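Local coordinates for protein PbICP-C (Plasmodium berghei, PDB 3PNR) that probably inhibits papain-like cysteine peptidases, using loops at one end of an immunoglobulin-like beta-sandwich to block the active-site cleft, at residues 42-47 against 179-184; 68-73 against 166-171; 100-105 against 151-156. One frame throughout, in Å; residues are numbered along the deposited sequence.

Contact 1. Residues 42-47 against 179-184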
loop_
_atom_site.group_PDB
_atom_site.type_symbol
_atom_site.label_atom_id
_atom_site.label_comp_id
_atom_site.label_asym_id
_atom_site.label_seq_id
_atom_site.Cartn_x
_atom_site.Cartn_y
_atom_site.Cartn_z
ATOM N N GLN B 42 12.938 19.574 0.250
ATOM C CA GLN B 42 12.199 20.743 -0.194
ATOM C C GLN B 42 12.618 21.044 -1.630
ATOM O O GLN B 42 13.717 20.679 -2.051
ATOM C CB GLN B 42 12.558 21.917 0.711
ATOM C CG GLN B 42 11.596 23.074 0.692
ATOM C CD GLN B 42 11.837 24.031 1.853
ATOM O OE1 GLN B 42 12.279 23.623 2.933
ATOM N NE2 GLN B 42 11.541 25.311 1.636
ATOM N N GLU B 43 11.744 21.696 -2.389
ATOM C CA GLU B 43 12.068 22.077 -3.760
ATOM C C GLU B 43 11.207 23.255 -4.179
ATOM O O GLU B 43 10.022 23.094 -4.465
ATOM C CB GLU B 43 11.868 20.898 -4.723
ATOM C CG GLU B 43 12.221 21.192 -6.187
ATOM C CD GLU B 43 11.936 20.015 -7.120
ATOM O OE1 GLU B 43 11.440 18.978 -6.635
ATOM O OE2 GLU B 43 12.203 20.120 -8.339
ATOM N N THR B 44 11.793 24.447 -4.202
ATOM C CA THR B 44 11.071 25.603 -4.716
ATOM C C THR B 44 11.230 25.680 -6.226
ATOM O O THR B 44 12.246 25.264 -6.784
ATOM C CB THR B 44 11.522 26.927 -4.082
ATOM O OG1 THR B 44 11.426 26.835 -2.657
ATOM C CG2 THR B 44 10.626 28.062 -4.561
ATOM N N ILE B 45 10.206 26.202 -6.886
ATOM C CA ILE B 45 10.210 26.297 -8.334
ATOM C C ILE B 45 9.325 27.454 -8.779
ATOM O O ILE B 45 8.115 27.461 -8.540
ATOM C CB ILE B 45 9.765 24.975 -8.985
ATOM C CG1 ILE B 45 9.477 25.183 -10.471
ATOM C CG2 ILE B 45 8.543 24.420 -8.279
ATOM C CD1 ILE B 45 9.125 23.904 -11.205
ATOM N N THR B 46 9.951 28.437 -9.420
ATOM C CA THR B 46 9.278 29.671 -9.809
ATOM C C THR B 46 8.494 29.535 -11.115
ATOM O O THR B 46 8.889 28.803 -12.024
ATOM C CB THR B 46 10.286 30.832 -9.926
ATOM O OG1 THR B 46 11.213 30.564 -10.987
ATOM C CG2 THR B 46 11.053 30.997 -8.615
ATOM N N GLN B 47 7.373 30.244 -11.188
ATOM C CA GLN B 47 6.531 30.239 -12.376
ATOM C C GLN B 47 5.877 31.595 -12.620
ATOM O O GLN B 47 5.158 32.114 -11.762
ATOM C CB GLN B 47 5.464 29.152 -12.268
ATOM C CG GLN B 47 5.977 27.773 -12.620
ATOM C CD GLN B 47 6.454 27.696 -14.051
ATOM O OE1 GLN B 47 5.831 28.255 -14.957
ATOM N NE2 GLN B 47 7.568 27.006 -14.268
ATOM N N THR B 179 8.497 18.063 -0.187
ATOM C CA THR B 179 7.700 19.277 -0.241
ATOM C C THR B 179 8.013 20.098 -1.483
ATOM O O THR B 179 9.180 20.300 -1.823
ATOM C CB THR B 179 7.926 20.107 1.014
ATOM O OG1 THR B 179 7.756 19.262 2.165
ATOM C CG2 THR B 179 6.951 21.272 1.076
ATOM N N LYS B 180 6.963 20.542 -2.170
ATOM C CA LYS B 180 7.113 21.389 -3.351
ATOM C C LYS B 180 6.496 22.769 -3.136
ATOM O O LYS B 180 5.276 22.900 -3.021
ATOM C CB LYS B 180 6.478 20.749 -4.585
ATOM C CG LYS B 180 6.930 19.326 -4.885
ATOM C CD LYS B 180 8.442 19.175 -4.973
ATOM C CE LYS B 180 8.809 17.852 -5.643
ATOM N NZ LYS B 180 10.031 17.238 -5.045
ATOM N N ILE B 181 7.349 23.789 -3.077
ATOM C CA ILE B 181 6.899 25.176 -3.085
ATOM C C ILE B 181 6.916 25.739 -4.501
ATOM O O ILE B 181 7.953 25.760 -5.158
ATOM C CB ILE B 181 7.810 26.059 -2.243
ATOM C CG1 ILE B 181 7.992 25.456 -0.849
ATOM C CG2 ILE B 181 7.259 27.490 -2.198
ATOM C CD1 ILE B 181 9.355 25.708 -0.256
ATOM N N ILE B 182 5.760 26.185 -4.972
ATOM C CA ILE B 182 5.684 26.892 -6.241
ATOM C C ILE B 182 5.671 28.380 -5.949
ATOM O O ILE B 182 4.799 28.868 -5.223
ATOM C CB ILE B 182 4.407 26.548 -7.019
ATOM C CG1 ILE B 182 4.163 25.042 -6.995
ATOM C CG2 ILE B 182 4.501 27.073 -8.441
ATOM C CD1 ILE B 182 5.410 24.240 -7.237
ATOM N N TYR B 183 6.650 29.094 -6.496
ATOM C CA TYR B 183 6.688 30.544 -6.374
ATOM C C TYR B 183 6.108 31.185 -7.632
ATOM O O TYR B 183 6.803 31.359 -8.632
ATOM C CB TYR B 183 8.106 31.040 -6.116
ATOM C CG TYR B 183 8.156 32.521 -5.855
ATOM C CD1 TYR B 183 7.508 33.071 -4.756
ATOM C CD2 TYR B 183 8.840 33.373 -6.711
ATOM C CE1 TYR B 183 7.542 34.429 -4.513
ATOM C CE2 TYR B 183 8.882 34.734 -6.477
ATOM C CZ TYR B 183 8.232 35.259 -5.376
ATOM O OH TYR B 183 8.274 36.617 -5.140
ATOM N N VAL B 184 4.825 31.521 -7.567
ATOM C CA VAL B 184 4.088 32.022 -8.721
ATOM C C VAL B 184 3.950 33.545 -8.704
ATOM O O VAL B 184 3.623 34.147 -7.677
ATOM C CB VAL B 184 2.682 31.394 -8.789
ATOM C CG1 VAL B 184 1.848 32.058 -9.878
ATOM C CG2 VAL B 184 2.781 29.893 -9.016
#

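Contact 2. Residues 68-73 against 166-171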
loop_
_atom_site.group_PDB
_atom_site.type_symbol
_atom_site.label_atom_id
_atom_site.label_comp_id
_atom_site.label_asym_id
_atom_site.label_seq_id
_atom_site.Cartn_x
_atom_site.Cartn_y
_atom_site.Cartn_z
ATOM N N LEU B 68 0.412 10.477 0.265
ATOM C CA LEU B 68 -0.442 11.242 -0.651
ATOM C C LEU B 68 -0.008 12.710 -0.799
ATOM O O LEU B 68 0.655 13.266 0.072
ATOM C CB LEU B 68 -1.933 11.134 -0.283
ATOM C CG LEU B 68 -2.477 11.502 1.102
ATOM C CD1 LEU B 68 -1.486 12.297 1.941
ATOM C CD2 LEU B 68 -3.782 12.272 0.939
ATOM N N TRP B 69 -0.374 13.318 -1.921
ATOM C CA TRP B 69 -0.120 14.734 -2.160
ATOM C C TRP B 69 -1.212 15.593 -1.531
ATOM O O TRP B 69 -2.402 15.401 -1.811
ATOM C CB TRP B 69 -0.085 15.006 -3.659
ATOM C CG TRP B 69 1.147 14.529 -4.340
ATOM C CD1 TRP B 69 1.280 13.401 -5.087
ATOM C CD2 TRP B 69 2.435 15.171 -4.343
ATOM N NE1 TRP B 69 2.570 13.295 -5.556
ATOM C CE2 TRP B 69 3.296 14.370 -5.117
ATOM C CE3 TRP B 69 2.939 16.343 -3.763
ATOM C CZ2 TRP B 69 4.635 14.703 -5.331
ATOM C CZ3 TRP B 69 4.269 16.675 -3.976
ATOM C CH2 TRP B 69 5.101 15.859 -4.753
ATOM N N VAL B 70 -0.804 16.543 -0.692
ATOM C CA VAL B 70 -1.735 17.470 -0.049
ATOM C C VAL B 70 -1.353 18.928 -0.322
ATOM O O VAL B 70 -0.190 19.310 -0.171
ATOM C CB VAL B 70 -1.763 17.237 1.465
ATOM C CG1 VAL B 70 -2.868 18.047 2.127
ATOM C CG2 VAL B 70 -1.939 15.775 1.749
ATOM N N LEU B 71 -2.322 19.738 -0.739
ATOM C CA LEU B 71 -2.089 21.178 -0.843
ATOM C C LEU B 71 -2.126 21.763 0.556
ATOM O O LEU B 71 -3.152 21.705 1.232
ATOM C CB LEU B 71 -3.132 21.862 -1.719
ATOM C CG LEU B 71 -3.194 23.386 -1.535
ATOM C CD1 LEU B 71 -2.006 24.090 -2.190
ATOM C CD2 LEU B 71 -4.515 23.940 -2.063
ATOM N N LEU B 72 -1.002 22.321 0.989
ATOM C CA LEU B 72 -0.836 22.698 2.387
ATOM C C LEU B 72 -1.022 24.185 2.666
ATOM O O LEU B 72 -1.327 24.566 3.795
ATOM C CB LEU B 72 0.530 22.237 2.906
ATOM C CG LEU B 72 0.678 20.735 3.151
ATOM C CD1 LEU B 72 2.117 20.418 3.509
ATOM C CD2 LEU B 72 -0.279 20.262 4.242
ATOM N N GLY B 73 -0.830 25.029 1.659
ATOM C CA GLY B 73 -0.987 26.453 1.887
ATOM C C GLY B 73 -0.606 27.398 0.766
ATOM O O GLY B 73 0.183 27.056 -0.120
ATOM N N SER B 166 2.853 18.945 -0.549
ATOM C CA SER B 166 3.749 17.942 -0.009
ATOM C C SER B 166 3.211 16.540 -0.178
ATOM O O SER B 166 2.007 16.304 -0.096
ATOM C CB SER B 166 4.077 18.221 1.455
ATOM O OG SER B 166 5.360 17.701 1.775
ATOM N N TYR B 167 4.142 15.626 -0.433
ATOM C CA TYR B 167 3.893 14.200 -0.530
ATOM C C TYR B 167 4.414 13.635 0.776
ATOM O O TYR B 167 5.627 13.594 1.003
ATOM C CB TYR B 167 4.703 13.648 -1.702
ATOM C CG TYR B 167 4.310 12.274 -2.210
ATOM C CD1 TYR B 167 3.013 12.006 -2.626
ATOM C CD2 TYR B 167 5.257 11.257 -2.318
ATOM C CE1 TYR B 167 2.662 10.751 -3.110
ATOM C CE2 TYR B 167 4.919 10.009 -2.801
ATOM C CZ TYR B 167 3.622 9.761 -3.197
ATOM O OH TYR B 167 3.284 8.518 -3.673
ATOM N N TYR B 168 3.499 13.231 1.653
ATOM C CA TYR B 168 3.888 12.734 2.967
ATOM C C TYR B 168 2.918 11.665 3.466
ATOM O O TYR B 168 1.876 11.430 2.856
ATOM C CB TYR B 168 4.021 13.892 3.978
ATOM C CG TYR B 168 2.711 14.479 4.454
ATOM C CD1 TYR B 168 1.996 15.375 3.659
ATOM C CD2 TYR B 168 2.183 14.137 5.693
ATOM C CE1 TYR B 168 0.790 15.909 4.088
ATOM C CE2 TYR B 168 0.969 14.659 6.131
ATOM C CZ TYR B 168 0.279 15.551 5.326
ATOM O OH TYR B 168 -0.923 16.085 5.755
ATOM N N ARG B 169 3.281 11.007 4.564
ATOM C CA ARG B 169 2.381 10.083 5.242
ATOM C C ARG B 169 1.756 10.759 6.465
ATOM O O ARG B 169 2.469 11.219 7.361
ATOM C CB ARG B 169 3.131 8.826 5.692
ATOM C CG ARG B 169 3.747 7.998 4.584
ATOM C CD ARG B 169 4.450 6.784 5.169
ATOM N NE ARG B 169 4.525 5.660 4.237
ATOM C CZ ARG B 169 5.110 4.495 4.518
ATOM N NH1 ARG B 169 5.679 4.298 5.702
ATOM N NH2 ARG B 169 5.131 3.526 3.616
ATOM N N PRO B 170 0.419 10.816 6.504
ATOM C CA PRO B 170 -0.340 11.428 7.601
ATOM C C PRO B 170 -0.047 10.763 8.939
ATOM O O PRO B 170 -0.110 11.401 9.992
ATOM C CB PRO B 170 -1.792 11.167 7.202
ATOM C CG PRO B 170 -1.751 11.019 5.711
ATOM C CD PRO B 170 -0.446 10.369 5.400
ATOM N N PHE B 171 0.265 9.475 8.886
ATOM C CA PHE B 171 0.507 8.697 10.086
ATOM C C PHE B 171 1.977 8.716 10.480
ATOM O O PHE B 171 2.352 8.142 11.508
ATOM C CB PHE B 171 0.025 7.260 9.889
ATOM C CG PHE B 171 0.597 6.577 8.666
ATOM C CD1 PHE B 171 -0.054 6.655 7.447
ATOM C CD2 PHE B 171 1.775 5.841 8.748
ATOM C CE1 PHE B 171 0.460 6.024 6.327
ATOM C CE2 PHE B 171 2.293 5.199 7.639
ATOM C CZ PHE B 171 1.633 5.292 6.422
#

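Contact 3. Residues 100-105 against 151-156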
loop_
_atom_site.group_PDB
_atom_site.type_symbol
_atom_site.label_atom_id
_atom_site.label_comp_id
_atom_site.label_asym_id
_atom_site.label_seq_id
_atom_site.Cartn_x
_atom_site.Cartn_y
_atom_site.Cartn_z
ATOM N N ILE B 100 -6.279 34.721 -5.648
ATOM C CA ILE B 100 -5.852 33.462 -6.253
ATOM C C ILE B 100 -6.748 32.294 -5.845
ATOM O O ILE B 100 -7.410 32.336 -4.807
ATOM C CB ILE B 100 -4.389 33.136 -5.863
ATOM C CG1 ILE B 100 -3.839 31.974 -6.700
ATOM C CG2 ILE B 100 -4.288 32.854 -4.361
ATOM C CD1 ILE B 100 -2.312 31.929 -6.757
ATOM N N SER B 101 -6.767 31.253 -6.670
ATOM C CA SER B 101 -7.483 30.031 -6.317
ATOM C C SER B 101 -6.688 28.775 -6.702
ATOM O O SER B 101 -6.234 28.633 -7.847
ATOM C CB SER B 101 -8.876 30.008 -6.951
ATOM O OG SER B 101 -8.803 29.632 -8.313
ATOM N N VAL B 102 -6.512 27.879 -5.731
ATOM C CA VAL B 102 -5.810 26.618 -5.964
ATOM C C VAL B 102 -6.535 25.420 -5.335
ATOM O O VAL B 102 -7.033 25.484 -4.206
ATOM C CB VAL B 102 -4.341 26.670 -5.485
ATOM C CG1 VAL B 102 -3.520 25.616 -6.214
ATOM C CG2 VAL B 102 -3.745 28.060 -5.716
ATOM N N THR B 103 -6.591 24.323 -6.080
ATOM C CA THR B 103 -7.366 23.157 -5.672
ATOM C C THR B 103 -6.510 22.064 -5.036
ATOM O O THR B 103 -5.336 21.912 -5.374
ATOM C CB THR B 103 -8.093 22.559 -6.877
ATOM O OG1 THR B 103 -7.145 22.329 -7.926
ATOM C CG2 THR B 103 -9.167 23.514 -7.370
ATOM N N GLN B 104 -7.106 21.309 -4.114
ATOM C CA GLN B 104 -6.455 20.130 -3.547
ATOM C C GLN B 104 -6.192 19.117 -4.654
ATOM O O GLN B 104 -7.031 18.933 -5.538
ATOM C CB GLN B 104 -7.331 19.493 -2.465
ATOM C CG GLN B 104 -7.345 20.239 -1.141
ATOM C CD GLN B 104 -6.019 20.147 -0.397
ATOM O OE1 GLN B 104 -5.170 19.308 -0.706
ATOM N NE2 GLN B 104 -5.839 21.015 0.588
ATOM N N PRO B 105 -5.022 18.456 -4.621
ATOM C CA PRO B 105 -4.760 17.481 -5.687
ATOM C C PRO B 105 -5.834 16.392 -5.721
ATOM O O PRO B 105 -6.313 15.965 -4.668
ATOM C CB PRO B 105 -3.390 16.901 -5.309
ATOM C CG PRO B 105 -2.750 17.954 -4.459
ATOM C CD PRO B 105 -3.889 18.579 -3.686
ATOM N N SER B 151 -3.277 19.233 -9.555
ATOM C CA SER B 151 -3.767 20.464 -8.918
ATOM C C SER B 151 -3.908 21.628 -9.913
ATOM O O SER B 151 -3.184 21.710 -10.912
ATOM C CB SER B 151 -2.888 20.877 -7.729
ATOM O OG SER B 151 -3.479 21.939 -6.984
ATOM N N VAL B 152 -4.844 22.528 -9.619
ATOM C CA VAL B 152 -5.189 23.625 -10.516
ATOM C C VAL B 152 -4.892 25.001 -9.916
ATOM O O VAL B 152 -5.380 25.335 -8.829
ATOM C CB VAL B 152 -6.679 23.562 -10.890
ATOM C CG1 VAL B 152 -7.041 24.703 -11.822
ATOM C CG2 VAL B 152 -6.999 22.220 -11.519
ATOM N N ILE B 153 -4.098 25.799 -10.629
ATOM C CA ILE B 153 -3.761 27.147 -10.164
ATOM C C ILE B 153 -4.292 28.240 -11.095
ATOM O O ILE B 153 -4.044 28.216 -12.301
ATOM C CB ILE B 153 -2.236 27.326 -9.986
ATOM C CG1 ILE B 153 -1.695 26.330 -8.956
ATOM C CG2 ILE B 153 -1.913 28.758 -9.566
ATOM C CD1 ILE B 153 -0.179 26.284 -8.874
ATOM N N LYS B 154 -5.017 29.200 -10.524
ATOM C CA LYS B 154 -5.583 30.305 -11.302
ATOM C C LYS B 154 -5.428 31.658 -10.602
ATOM O O LYS B 154 -5.907 31.853 -9.480
ATOM C CB LYS B 154 -7.056 30.037 -11.620
ATOM C CG LYS B 154 -7.785 31.196 -12.279
ATOM C CD LYS B 154 -9.228 30.816 -12.576
ATOM C CE LYS B 154 -10.119 32.039 -12.702
ATOM N NZ LYS B 154 -11.554 31.653 -12.823
ATOM N N GLY B 155 -4.756 32.585 -11.279
ATOM C CA GLY B 155 -4.551 33.926 -10.761
ATOM C C GLY B 155 -5.729 34.844 -11.036
ATOM O O GLY B 155 -6.405 34.722 -12.061
ATOM N N HIS B 156 -5.977 35.763 -10.110
ATOM C CA HIS B 156 -7.073 36.715 -10.243
ATOM C C HIS B 156 -6.579 38.150 -10.078
ATOM O O HIS B 156 -7.304 39.109 -10.342
ATOM C CB HIS B 156 -8.156 36.424 -9.204
ATOM C CG HIS B 156 -8.800 35.084 -9.359
ATOM N ND1 HIS B 156 -9.155 34.300 -8.282
ATOM C CD2 HIS B 156 -9.153 34.387 -10.465
ATOM C CE1 HIS B 156 -9.706 33.181 -8.717
ATOM N NE2 HIS B 156 -9.714 33.207 -10.039
#

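Contact 1. Residues 42-47 against 179-184
Thr44 and Ile181 lie at the middle of a parallel strand pair in which residues 42-47 run beside 179-184, the two axes 4.5 Å apart at closest and 24° from perfect alignment. The backbone bonds alternate: Ile181 N gives to Glu43 O, Ile45 N to Ile181 O, Tyr183 N to Ile45 O, and Gln47 N to Tyr183 O at 2.8 Å. The last two are the straighter, whereas the bond from Glu43 N to Thr179 O is weak.

Side chains divide between two faces. On one, the extended Glu43 chain meets a bent Lys180, whose NZ comes 2.7 Å from Glu43 OE1, nearly in line with the C-O bond, in a salt bridge at the strand margin. Further along this face, Ile45 and Ile182 lie side by side, with Ile45 CG2 against Ile182 CD1, and both also touch Leu33 of strand 29-33. The other face carries Gln42, Thr44, Thr46, Ile181 and Tyr183. Ile181 CD1 meets Gln42 CG at 3.6 Å and also comes near Thr44 OG1, while Thr46 CG2 reaches the edge of the Tyr183 ring, 3.8 Å from CD2. A chi1 of -175° turns the Tyr183 ring opposite its own amide nitrogen; its far end leads away from strand 42-47, and the ring meets that of Tyr162. Parallel pairing of an early strand with the last strand, at the margin of a sheet, recalls the A'-G pairing of V-type immunoglobulin folds, consistent with the chagasin-like fold expected for this inhibitor family.

Contact 2. Residues 68-73 against 166-171
The antiparallel pairing of Trp69 with Tyr167 belongs to the base of a loop that carries an Arg-Pro-Phe sequence, resembling loop L6, between the last two strands, of chagasin-type inhibitors. Two hydrogen-bonded pairs frame it. Leu68 and Tyr168 exchange bonds both ways, Leu68 N to Tyr168 O at 3.1 Å and Tyr168 N to Leu68 O at 3.3 Å; Val70 and Ser166 do the same, with Val70 N to Ser166 O at 2.9 Å the straightest of the four (166°).

Between these pairs, Tyr167 CB sits over the six-membered ring of Trp69, 3.5 Å from its centroid and almost exactly on the ring normal, a clear CH-pi contact. Tyr167 CD1 lies over the same indole nearer its rim, 3.3 Å from Trp69 CD1, with the phenol ring inclined 31° to the five-membered ring. The polar ends of both side chains are tied to strand 54-62 in the facing sheet: Trp69 NE1 bonds to Glu60 O and Tyr167 OH to Asn62 N.

On the other face, Tyr168 CE1 packs obliquely on Val70 CG2 at 3.6 Å. Its CG lies between the backbone N and the carbonyl carbon (chi1 74°), which swings the ring back over strand 68-73, and its OH bonds to Pro87 O. Leu72 CD1 closes against Ser166 CB; Leu72 and Gly73 together face Val164 in a classic beta bulge. Toward the tip, Leu68 CD1 touches Pro170 CG at 4.0 Å. Outside this pair, Arg169 NH1 forms a salt bridge with an acidic side chain of another protein chain, whose aromatic ring Phe171 meets edge-to-face. A loop leaving strand 159-168 beside strand 68-75 and touching another protein is consistent with the chagasin-like mode of cysteine-peptidase inhibition.

Contact 3. Residues 100-105 against 151-156
Thr103 and Ser151-Val152 make the main polar bonds of this antiparallel pair. Val152 N gives its hydrogen to Thr103 OG1 at 2.9 Å, and Thr103 N returns a bond to Val152 O at 3.2 Å, so one threonine both accepts and donates. The hydroxyl is brought there by a chi1 of 52°, which sets OG1 between the backbone N and the carbonyl carbon and lets a side-chain oxygen do what a backbone carbonyl does in the regular ladder. Next to it, Ser151 OG donates to Thr103 O, a bond modelled too short for its length to be trusted; the same OG also bonds to Tyr165 OH of the facing sheet.

Farther along, Ser101 and Lys154 form a regular hydrogen-bonded pair, Ser101 N to Lys154 O and Lys154 N to Ser101 O, both 3.0 Å. The strand axes stand 174° apart. Inward of this ladder, Val102 CG1 meets Ile153 CG1 at 3.4 Å, the two side chains lying alongside and pointing the same way, and both reach Ile163 and Tyr165. Ile100 CD1 adds a looser touch on Ile153 CG2 at 4.3 Å. Outward, His156 CE1 lies 3.7 Å from Ser101 OG, without a hydrogen bond. The chemistry implies that the Thr103 hydroxyl extends the pairing past the regular ladder, beside the backbone bond from Thr103 N to Val152 O, while branched aliphatics fill the sandwich interior.

Contacts 1 and 2 hold opposite margins of one sheet, whose strands 159-168 and 178-186 are neighbours; contact 3 belongs to the facing sheet. Thr179 OG1 and Ser166 OG, 2.9 Å apart in a probable hydrogen bond, connect contacts 1 and 2. Across the sandwich, Gln104 NE2 reaches Leu71 O at 2.8 Å, a probable hydrogen bond joining contact 3 to contact 2. Contact 2 is the buried, aromatic one, although its loop extends to another protein. The other two are partly buried: contact 1 combines parallel pairing with a charged pair, contact 3 antiparallel pairing with a threonine hydroxyl that takes a backbone N-H. Along the chain, contact 3 nests inside contact 2, itself inside contact 1.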